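Local coordinates for protein N-acetylneuraminate lyase (Peptoclostridium difficile, PDB 4WOZ) that is a lyase of the dihydrodipicolinate synthetase family, folded as a TIM barrel and assembled from four chains, at residues A21-F26 and G57-N62; R38-H43 and Q272-G277. All blocks are in the same frame, centred on the assembly; numbering follows the deposited sequence.

Interaction 1 of 2, residues A21-F26 and G57-N62; sequences ALLVSF and GSTGEN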
loop_
_atom_site.group_PDB
_atom_site.type_symbol
_atom_site.label_atom_id
_atom_site.label_comp_id
_atom_site.label_asym_id
_atom_site.label_seq_id
_atom_site.Cartn_x
_atom_site.Cartn_y
_atom_site.Cartn_z
ATOM N N ALA A 21 0.940 -28.190 -1.713
ATOM C CA ALA A 21 -0.302 -27.567 -2.151
ATOM C C ALA A 21 -0.463 -28.176 -3.546
ATOM O O ALA A 21 0.202 -27.773 -4.492
ATOM C CB ALA A 21 -0.147 -26.044 -2.232
ATOM N N LEU A 22 -1.332 -29.171 -3.649
ATOM C CA LEU A 22 -1.550 -29.892 -4.893
ATOM C C LEU A 22 -1.932 -29.077 -6.125
ATOM O O LEU A 22 -2.872 -28.281 -6.099
ATOM C CB LEU A 22 -2.605 -30.979 -4.672
ATOM C CG LEU A 22 -2.828 -31.971 -5.817
ATOM C CD1 LEU A 22 -1.580 -32.828 -6.003
ATOM C CD2 LEU A 22 -4.031 -32.853 -5.508
ATOM N N LEU A 23 -1.190 -29.289 -7.208
ATOM C CA LEU A 23 -1.485 -28.625 -8.469
ATOM C C LEU A 23 -2.395 -29.565 -9.229
ATOM O O LEU A 23 -2.419 -30.767 -8.971
ATOM C CB LEU A 23 -0.220 -28.375 -9.298
ATOM C CG LEU A 23 0.607 -27.137 -8.954
ATOM C CD1 LEU A 23 1.546 -27.465 -7.814
ATOM C CD2 LEU A 23 1.400 -26.695 -10.165
ATOM N N VAL A 24 -3.158 -29.015 -10.161
ATOM C CA VAL A 24 -4.070 -29.820 -10.951
ATOM C C VAL A 24 -3.588 -29.848 -12.396
ATOM O O VAL A 24 -2.908 -28.927 -12.851
ATOM C CB VAL A 24 -5.498 -29.248 -10.873
ATOM C CG1 VAL A 24 -6.423 -30.001 -11.822
ATOM C CG2 VAL A 24 -6.009 -29.352 -9.436
ATOM N N SER A 25 -3.923 -30.918 -13.106
ATOM C CA SER A 25 -3.524 -31.059 -14.497
ATOM C C SER A 25 -4.675 -30.620 -15.395
ATOM O O SER A 25 -5.830 -30.959 -15.144
ATOM C CB SER A 25 -3.153 -32.516 -14.791
ATOM O OG SER A 25 -2.742 -32.679 -16.137
ATOM N N PHE A 26 -4.352 -29.853 -16.430
ATOM C CA PHE A 26 -5.345 -29.362 -17.380
ATOM C C PHE A 26 -4.805 -29.561 -18.786
ATOM O O PHE A 26 -3.594 -29.505 -18.999
ATOM C CB PHE A 26 -5.603 -27.863 -17.174
ATOM C CG PHE A 26 -6.227 -27.523 -15.854
ATOM C CD1 PHE A 26 -7.544 -27.882 -15.579
ATOM C CD2 PHE A 26 -5.500 -26.842 -14.885
ATOM C CE1 PHE A 26 -8.129 -27.566 -14.353
ATOM C CE2 PHE A 26 -6.074 -26.521 -13.655
ATOM C CZ PHE A 26 -7.392 -26.884 -13.389
ATOM N N GLY A 57 -6.223 -25.587 -2.919
ATOM C CA GLY A 57 -5.628 -24.310 -2.585
ATOM C C GLY A 57 -5.396 -23.433 -3.799
ATOM O O GLY A 57 -5.705 -23.814 -4.924
ATOM N N SER A 58 -4.853 -22.249 -3.555
ATOM C CA SER A 58 -4.550 -21.292 -4.612
ATOM C C SER A 58 -3.691 -21.955 -5.691
ATOM O O SER A 58 -3.904 -21.756 -6.883
ATOM C CB SER A 58 -3.803 -20.097 -4.011
ATOM O OG SER A 58 -3.409 -19.186 -5.019
ATOM N N THR A 59 -2.726 -22.756 -5.250
ATOM C CA THR A 59 -1.811 -23.461 -6.142
ATOM C C THR A 59 -2.534 -24.460 -7.046
ATOM O O THR A 59 -2.050 -24.801 -8.127
ATOM C CB THR A 59 -0.746 -24.209 -5.321
ATOM O OG1 THR A 59 -0.100 -23.283 -4.440
ATOM C CG2 THR A 59 0.298 -24.849 -6.237
ATOM N N GLY A 60 -3.689 -24.938 -6.598
ATOM C CA GLY A 60 -4.445 -25.881 -7.399
ATOM C C GLY A 60 -5.340 -25.137 -8.370
ATOM O O GLY A 60 -6.196 -25.738 -9.016
ATOM N N GLU A 61 -5.129 -23.826 -8.472
ATOM C CA GLU A 61 -5.914 -22.959 -9.351
ATOM C C GLU A 61 -7.397 -23.078 -9.020
ATOM O O GLU A 61 -8.264 -22.849 -9.864
ATOM C CB GLU A 61 -5.656 -23.323 -10.817
ATOM C CG GLU A 61 -4.208 -23.135 -11.227
ATOM C CD GLU A 61 -3.936 -23.574 -12.649
ATOM O OE1 GLU A 61 -4.505 -22.968 -13.582
ATOM O OE2 GLU A 61 -3.152 -24.531 -12.831
ATOM N N ASN A 62 -7.661 -23.430 -7.766
ATOM C CA ASN A 62 -9.009 -23.611 -7.234
ATOM C C ASN A 62 -10.014 -22.532 -7.638
ATOM O O ASN A 62 -11.106 -22.830 -8.115
ATOM C CB ASN A 62 -8.943 -23.665 -5.708
ATOM C CG ASN A 62 -10.295 -23.905 -5.078
ATOM O OD1 ASN A 62 -10.864 -24.990 -5.201
ATOM N ND2 ASN A 62 -10.824 -22.890 -4.402
HETATM O O HOH W 1 -3.863 -26.940 -3.550
HETATM O O HOH W 2 -2.764 -26.170 -10.491
#
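Thr59 packs its methyl CG2 against Leu23 and its hydroxyl side against Ala21. The CG2 atom lies only 3.3 Å from Leu23 CD1, a tight pair, while OG1 sits 3.5 Å from Ala21 CB. With CG2 anti to its own backbone N, Thr59 turns the methyl toward the leucine. Next along, Gly60 CA comes within 3.2 Å of Leu22 O, an approach made possible by the bare CA of the glycine. At the far end, the Glu61 carboxylate meets the Phe26 ring at its edge, in plane, with OE2 3.6 Å from CE2 and the two planes 70° apart. Val24 CG1 lies over one face of the same ring.

No direct hydrogen bond joins the segments; two waters do the work. One gives a hydrogen to Leu22 O and accepts from Gly57 N. The other, its oxygen 2.9 Å from Val24 N, accepts from that N-H and donates to Thr59 O and Glu61 OE2. Glu61 is held further by a salt bridge from OE2 to Lys266, which also reaches Val24 O, and by Arg280 N at OE1. The 3-10 turn at 58-60 is closed by a backbone hydrogen bond from Gly60 N to Gly57 O, and Ser58 O accepts from Tyr122 of a second subunit. This is two neighbouring strand-to-helix loops meeting at the C-terminal mouth of a TIM barrel, the second carrying the family's GxxGE signature.

Interaction 2 of 2, residues R38-H43 and Q272-G277; sequences RQIIRH and QGVEAG
Gln39 reaches off its helix to accept the backbone N-H of Glu275 at OE1, a bond of 2.9 Å with an N-H...O angle of 166°. The donor comes in nearly along the C=O axis of the amide. Beyond CG the glutamine chain is extended, which carries the amide out to the loop, and OE1 also lies 3.3 Å from Glu275 CB. The carboxylate of Glu275 has its salt bridge elsewhere, with Lys35 one turn earlier on the helix. One turn after Gln39, His43 NE2 donates to Gln272 OE1; at 2.8 Å this bond is short but bent (125°), and therefore weak. The imidazole and amide planes are 55° apart, and Gln272 NE2 makes a weak bond of its own to Val222 O.

Between these two polar contacts Val274 presses into the helix. Its CG1 touches Ile40 CG1 at 3.4 Å, closer than usual for two carbons, as the side chains cross at about a right angle, and it also meets Gln39 CB. CG2, anti to the carbonyl carbon of Val274, points to His43, 3.7 Å from its CB. Deeper in, Ile40 CD1 approaches Ala276 CA at 4.2 Å; Ala276 itself rests on Lys266 and Leu269 of helix 261-271.

The loop enters this position through a Schellman motif: Gly273, with positive phi, is the C-prime residue, and Val274 N bonds back to Leu269 O. Glu275 then centres an inverse gamma turn. The contact joins the first helix of the barrel's outer layer to the loop that leaves the Schellman-capped end of helix 261-271, in the C-terminal helical region.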
loop_
_atom_site.group_PDB
_atom_site.type_symbol
_atom_site.label_atom_id
_atom_site.label_comp_id
_atom_site.label_asym_id
_atom_site.label_seq_id
_atom_site.Cartn_x
_atom_site.Cartn_y
_atom_site.Cartn_z
ATOM N N ARG A 38 -3.643 -37.610 -11.220
ATOM C CA ARG A 38 -3.245 -38.775 -10.437
ATOM C C ARG A 38 -1.723 -38.938 -10.426
ATOM O O ARG A 38 -1.152 -39.410 -9.443
ATOM C CB ARG A 38 -3.927 -40.040 -10.979
ATOM C CG ARG A 38 -5.383 -40.169 -10.549
ATOM C CD ARG A 38 -6.133 -41.231 -11.344
ATOM N NE ARG A 38 -7.530 -41.336 -10.928
ATOM C CZ ARG A 38 -7.939 -41.878 -9.784
ATOM N NH1 ARG A 38 -7.059 -42.378 -8.928
ATOM N NH2 ARG A 38 -9.229 -41.909 -9.490
ATOM N N GLN A 39 -1.061 -38.538 -11.507
ATOM C CA GLN A 39 0.392 -38.640 -11.567
ATOM C C GLN A 39 1.017 -37.610 -10.625
ATOM O O GLN A 39 2.000 -37.896 -9.946
ATOM C CB GLN A 39 0.894 -38.410 -12.994
ATOM C CG GLN A 39 0.313 -39.380 -14.022
ATOM C CD GLN A 39 0.931 -39.213 -15.398
ATOM O OE1 GLN A 39 1.306 -38.107 -15.794
ATOM N NE2 GLN A 39 1.026 -40.307 -16.140
ATOM N N ILE A 40 0.453 -36.405 -10.589
ATOM C CA ILE A 40 0.971 -35.365 -9.700
ATOM C C ILE A 40 0.889 -35.890 -8.268
ATOM O O ILE A 40 1.856 -35.828 -7.511
ATOM C CB ILE A 40 0.138 -34.057 -9.799
ATOM C CG1 ILE A 40 0.331 -33.409 -11.177
ATOM C CG2 ILE A 40 0.553 -33.084 -8.695
ATOM C CD1 ILE A 40 -0.556 -32.182 -11.411
ATOM N N ILE A 41 -0.281 -36.407 -7.912
ATOM C CA ILE A 41 -0.517 -36.953 -6.582
ATOM C C ILE A 41 0.495 -38.051 -6.256
ATOM O O ILE A 41 1.152 -38.017 -5.219
ATOM C CB ILE A 41 -1.940 -37.526 -6.485
ATOM C CG1 ILE A 41 -2.953 -36.391 -6.649
ATOM C CG2 ILE A 41 -2.125 -38.269 -5.154
ATOM C CD1 ILE A 41 -4.396 -36.848 -6.702
ATOM N N ARG A 42 0.611 -39.024 -7.156
ATOM C CA ARG A 42 1.543 -40.136 -6.986
ATOM C C ARG A 42 2.980 -39.642 -6.860
ATOM O O ARG A 42 3.779 -40.203 -6.109
ATOM C CB ARG A 42 1.432 -41.091 -8.179
ATOM C CG ARG A 42 0.224 -42.018 -8.134
ATOM C CD ARG A 42 0.638 -43.423 -7.709
ATOM N NE ARG A 42 1.219 -43.473 -6.369
ATOM C CZ ARG A 42 0.510 -43.484 -5.246
ATOM N NH1 ARG A 42 -0.815 -43.448 -5.293
ATOM N NH2 ARG A 42 1.125 -43.551 -4.074
ATOM N N HIS A 43 3.302 -38.592 -7.610
ATOM C CA HIS A 43 4.638 -38.014 -7.593
ATOM C C HIS A 43 4.948 -37.434 -6.215
ATOM O O HIS A 43 6.043 -37.624 -5.677
ATOM C CB HIS A 43 4.741 -36.923 -8.658
ATOM C CG HIS A 43 6.077 -36.253 -8.714
ATOM N ND1 HIS A 43 7.212 -36.890 -9.165
ATOM C CD2 HIS A 43 6.458 -34.995 -8.387
ATOM C CE1 HIS A 43 8.234 -36.053 -9.118
ATOM N NE2 HIS A 43 7.802 -34.897 -8.648
ATOM N N GLN A 272 9.726 -34.107 -14.815
ATOM C CA GLN A 272 9.875 -35.116 -13.777
ATOM C C GLN A 272 9.001 -36.338 -14.084
ATOM O O GLN A 272 8.838 -37.223 -13.249
ATOM C CB GLN A 272 9.528 -34.530 -12.401
ATOM C CG GLN A 272 10.371 -33.306 -12.034
ATOM C CD GLN A 272 10.235 -32.898 -10.577
ATOM O OE1 GLN A 272 9.135 -32.886 -10.019
ATOM N NE2 GLN A 272 11.356 -32.547 -9.954
ATOM N N GLY A 273 8.450 -36.372 -15.296
ATOM C CA GLY A 273 7.624 -37.489 -15.728
ATOM C C GLY A 273 6.156 -37.399 -15.356
ATOM O O GLY A 273 5.459 -38.418 -15.301
ATOM N N VAL A 274 5.681 -36.184 -15.109
ATOM C CA VAL A 274 4.291 -35.967 -14.727
ATOM C C VAL A 274 3.578 -35.066 -15.732
ATOM O O VAL A 274 4.069 -33.987 -16.063
ATOM C CB VAL A 274 4.209 -35.322 -13.317
ATOM C CG1 VAL A 274 2.755 -35.047 -12.941
ATOM C CG2 VAL A 274 4.863 -36.243 -12.288
ATOM N N GLU A 275 2.424 -35.513 -16.215
ATOM C CA GLU A 275 1.650 -34.734 -17.178
ATOM C C GLU A 275 0.897 -33.606 -16.477
ATOM O O GLU A 275 -0.330 -33.616 -16.414
ATOM C CB GLU A 275 0.652 -35.631 -17.922
ATOM C CG GLU A 275 1.288 -36.621 -18.880
ATOM C CD GLU A 275 0.254 -37.401 -19.671
ATOM O OE1 GLU A 275 -0.571 -36.764 -20.361
ATOM O OE2 GLU A 275 0.262 -38.650 -19.604
ATOM N N ALA A 276 1.643 -32.639 -15.954
ATOM C CA ALA A 276 1.051 -31.503 -15.254
ATOM C C ALA A 276 0.204 -30.680 -16.217
ATOM O O ALA A 276 -0.754 -30.021 -15.815
ATOM C CB ALA A 276 2.148 -30.638 -14.640
ATOM N N GLY A 277 0.579 -30.714 -17.490
ATOM C CA GLY A 277 -0.167 -29.995 -18.504
ATOM C C GLY A 277 -0.111 -28.477 -18.494
ATOM O O GLY A 277 0.925 -27.871 -18.220
#

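Overall arrangement
The centres of the two contacts lie about 12 Å apart, and their segments alternate along the chain: 21-26, 38-43, 57-62, then 272-277. Interaction 1 is the deeper, its centre about 9 Å from the chain centre, joining the loops after strands 17-21 and 52-55; the centre of interaction 2 is about 17 Å from that point, where helix 34-48, between those strands, meets the loop after helix 261-271. They meet directly: Leu22 CD1 packs 3.4 Å from Ile40 CG2, and Ser25 OG lies 2.6 Å from Glu275 O, probably a hydrogen bond. Lys266 touches both. The first beta-alpha unit of the TIM barrel is thereby tied to the C-terminal helices from its loop and from its helix.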